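Local coordinates for TPR repeat-containing protein (Cytophaga hutchinsonii, PDB 3U4T) that is of unknown function but, as a tetratricopeptide-repeat protein built of stacked helical hairpins, probably offers a scaffold for binding partner proteins, at residues 163-168 with 179-184. The protein carries 1 engineered substitution. Sequence-based numbering, arbitrary orientation.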
loop_
_atom_site.group_PDB
_atom_site.type_symbol
_atom_site.label_atom_id
_atom_site.label_comp_id
_atom_site.label_asym_id
_atom_site.label_seq_id
_atom_site.Cartn_x
_atom_site.Cartn_y
_atom_site.Cartn_z
ATOM N N SER A 163 10.136 -6.698 13.980
ATOM C CA SER A 163 10.497 -5.412 14.582
ATOM C C SER A 163 9.814 -4.279 13.843
ATOM O O SER A 163 9.338 -3.313 14.449
ATOM C CB SER A 163 12.010 -5.199 14.528
ATOM O OG SER A 163 12.685 -6.272 15.161
ATOM N N SER A 164 9.776 -4.402 12.522
ATOM C CA SER A 164 9.157 -3.388 11.689
ATOM C C SER A 164 7.652 -3.386 11.936
ATOM O O SER A 164 7.004 -2.346 11.846
ATOM C CB SER A 164 9.478 -3.666 10.215
ATOM O OG SER A 164 8.827 -2.743 9.363
ATOM N N PHE A 165 7.083 -4.548 12.243
ATOM C CA PHE A 165 5.652 -4.603 12.515
ATOM C C PHE A 165 5.400 -4.074 13.927
ATOM O O PHE A 165 4.343 -3.509 14.209
ATOM C CB PHE A 165 5.113 -6.032 12.364
ATOM C CG PHE A 165 5.129 -6.536 10.949
ATOM C CD1 PHE A 165 4.641 -5.740 9.904
ATOM C CD2 PHE A 165 5.649 -7.795 10.649
ATOM C CE1 PHE A 165 4.673 -6.203 8.583
ATOM C CE2 PHE A 165 5.683 -8.261 9.339
ATOM C CZ PHE A 165 5.200 -7.465 8.307
ATOM N N VAL A 166 6.377 -4.265 14.814
ATOM C CA VAL A 166 6.269 -3.754 16.177
ATOM C C VAL A 166 6.167 -2.235 16.083
ATOM O O VAL A 166 5.527 -1.597 16.908
ATOM C CB VAL A 166 7.510 -4.092 17.024
ATOM C CG1 VAL A 166 7.535 -3.221 18.266
ATOM C CG2 VAL A 166 7.488 -5.555 17.420
ATOM N N LYS A 167 6.817 -1.663 15.072
ATOM C CA LYS A 167 6.792 -0.221 14.857
ATOM C C LYS A 167 5.432 0.252 14.390
ATOM O O LYS A 167 4.996 1.349 14.756
ATOM C CB LYS A 167 7.836 0.198 13.820
ATOM C CG LYS A 167 9.225 0.428 14.369
ATOM C CD LYS A 167 9.266 1.689 15.220
ATOM C CE LYS A 167 10.691 2.008 15.637
ATOM N NZ LYS A 167 10.778 3.298 16.363
ATOM N N VAL A 168 4.765 -0.552 13.562
ATOM C CA VAL A 168 3.438 -0.169 13.085
ATOM C C VAL A 168 2.523 -0.083 14.308
ATOM O O VAL A 168 1.724 0.838 14.450
ATOM C CB VAL A 168 2.877 -1.198 12.084
ATOM C CG1 VAL A 168 1.446 -0.832 11.690
ATOM C CG2 VAL A 168 3.754 -1.234 10.844
ATOM N N TYR A 179 -1.055 -6.829 14.409
ATOM C CA TYR A 179 -1.056 -8.113 15.092
ATOM C C TYR A 179 -1.032 -9.233 14.055
ATOM O O TYR A 179 -0.318 -10.233 14.221
ATOM C CB TYR A 179 -2.286 -8.238 15.992
ATOM C CG TYR A 179 -2.259 -7.310 17.195
ATOM C CD1 TYR A 179 -1.267 -7.425 18.176
ATOM C CD2 TYR A 179 -3.222 -6.318 17.348
ATOM C CE1 TYR A 179 -1.243 -6.572 19.277
ATOM C CE2 TYR A 179 -3.209 -5.457 18.440
ATOM C CZ TYR A 179 -2.219 -5.587 19.403
ATOM O OH TYR A 179 -2.224 -4.725 20.473
ATOM N N LEU A 180 -1.797 -9.057 12.981
ATOM C CA LEU A 180 -1.844 -10.046 11.901
ATOM C C LEU A 180 -0.442 -10.357 11.394
ATOM O O LEU A 180 -0.042 -11.526 11.311
ATOM C CB LEU A 180 -2.682 -9.523 10.730
ATOM C CG LEU A 180 -2.785 -10.483 9.540
ATOM C CD1 LEU A 180 -3.665 -11.669 9.902
ATOM C CD2 LEU A 180 -3.375 -9.746 8.341
ATOM N N TRP A 181 0.308 -9.302 11.065
ATOM C CA TRP A 181 1.666 -9.467 10.535
ATOM C C TRP A 181 2.696 -9.904 11.554
ATOM O O TRP A 181 3.625 -10.629 11.213
ATOM C CB TRP A 181 2.119 -8.207 9.784
ATOM C CG TRP A 181 1.493 -8.165 8.413
ATOM C CD1 TRP A 181 0.356 -7.502 8.044
ATOM C CD2 TRP A 181 1.887 -8.943 7.273
ATOM N NE1 TRP A 181 0.010 -7.824 6.753
ATOM C CE2 TRP A 181 0.933 -8.707 6.257
ATOM C CE3 TRP A 181 2.948 -9.825 7.019
ATOM C CZ2 TRP A 181 1.012 -9.319 5.001
ATOM C CZ3 TRP A 181 3.026 -10.431 5.781
ATOM C CH2 TRP A 181 2.058 -10.176 4.784
ATOM N N ARG A 182 2.539 -9.473 12.802
ATOM C CA ARG A 182 3.451 -9.922 13.849
ATOM C C ARG A 182 3.204 -11.421 13.959
ATOM O O ARG A 182 4.130 -12.221 14.102
ATOM C CB ARG A 182 3.123 -9.289 15.192
ATOM C CG ARG A 182 3.517 -7.845 15.325
ATOM C CD ARG A 182 3.931 -7.587 16.769
ATOM N NE ARG A 182 5.135 -8.339 17.119
ATOM C CZ ARG A 182 5.654 -8.399 18.343
ATOM N NH1 ARG A 182 5.070 -7.754 19.345
ATOM N NH2 ARG A 182 6.768 -9.086 18.560
ATOM N N ALA A 183 1.933 -11.790 13.879
ATOM C CA ALA A 183 1.554 -13.191 13.963
ATOM C C ALA A 183 2.262 -13.957 12.850
ATOM O O ALA A 183 2.957 -14.935 13.103
ATOM C CB ALA A 183 0.043 -13.329 13.825
ATOM N N ARG A 184 2.090 -13.491 11.617
ATOM C CA ARG A 184 2.705 -14.126 10.464
ATOM C C ARG A 184 4.226 -14.151 10.553
ATOM O O ARG A 184 4.860 -15.145 10.212
ATOM C CB ARG A 184 2.262 -13.411 9.198
ATOM C CG ARG A 184 0.799 -13.638 8.892
ATOM C CD ARG A 184 0.364 -12.872 7.669
ATOM N NE ARG A 184 -0.963 -13.248 7.195
ATOM C CZ ARG A 184 -1.579 -12.626 6.199
ATOM N NH1 ARG A 184 -0.978 -11.614 5.600
ATOM N NH2 ARG A 184 -2.776 -13.017 5.797
#
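Neighbouring antiparallel helices of a tetratricopeptide-repeat array meet where Phe-165 of helix 158-171 packs against Trp-181 and Arg-182 of helix 176-189. The axes of the two short segments come within 9.0 Å, at 166°, with Phe-165 and Arg-182 in register. A CH-pi contact lies at the centre: Trp-181 CB stands over the middle of the Phe-165 ring, 3.3 Å from its centroid and 5° off the normal. Beyond that carbon the five-membered ring of the indole is tilted 32° from the phenyl ring, an oblique pairing, and Trp-181 CE3 comes to 3.5 Å from Phe-165 CZ. The indole also packs on helix 142-154, where it meets Tyr-153 edge-to-face.

A second layer lies beside the rings. Phe-165 CB touches Arg-182 CG at 3.8 Å, and the arginine, bent at chi2 and chi3, then folds its guanidinium across Val-166. CG2 of Val-166 sits over the centre of that flat group, 3.5 Å from Arg-182 CZ. The salt bridge from Arg-182 NE to Asp-162, one turn back on the helix of Val-166, ties down the polar end. With an alanine at Phe-165 the ring facing Trp-181 CB would be gone, which is likely to open a gap between the two helices. Antiparallel helices stacked in succession, each packing on the next and on the next but one, as 176-189 does on 158-171 and 142-154, are characteristic of the tetratricopeptide-repeat solenoid.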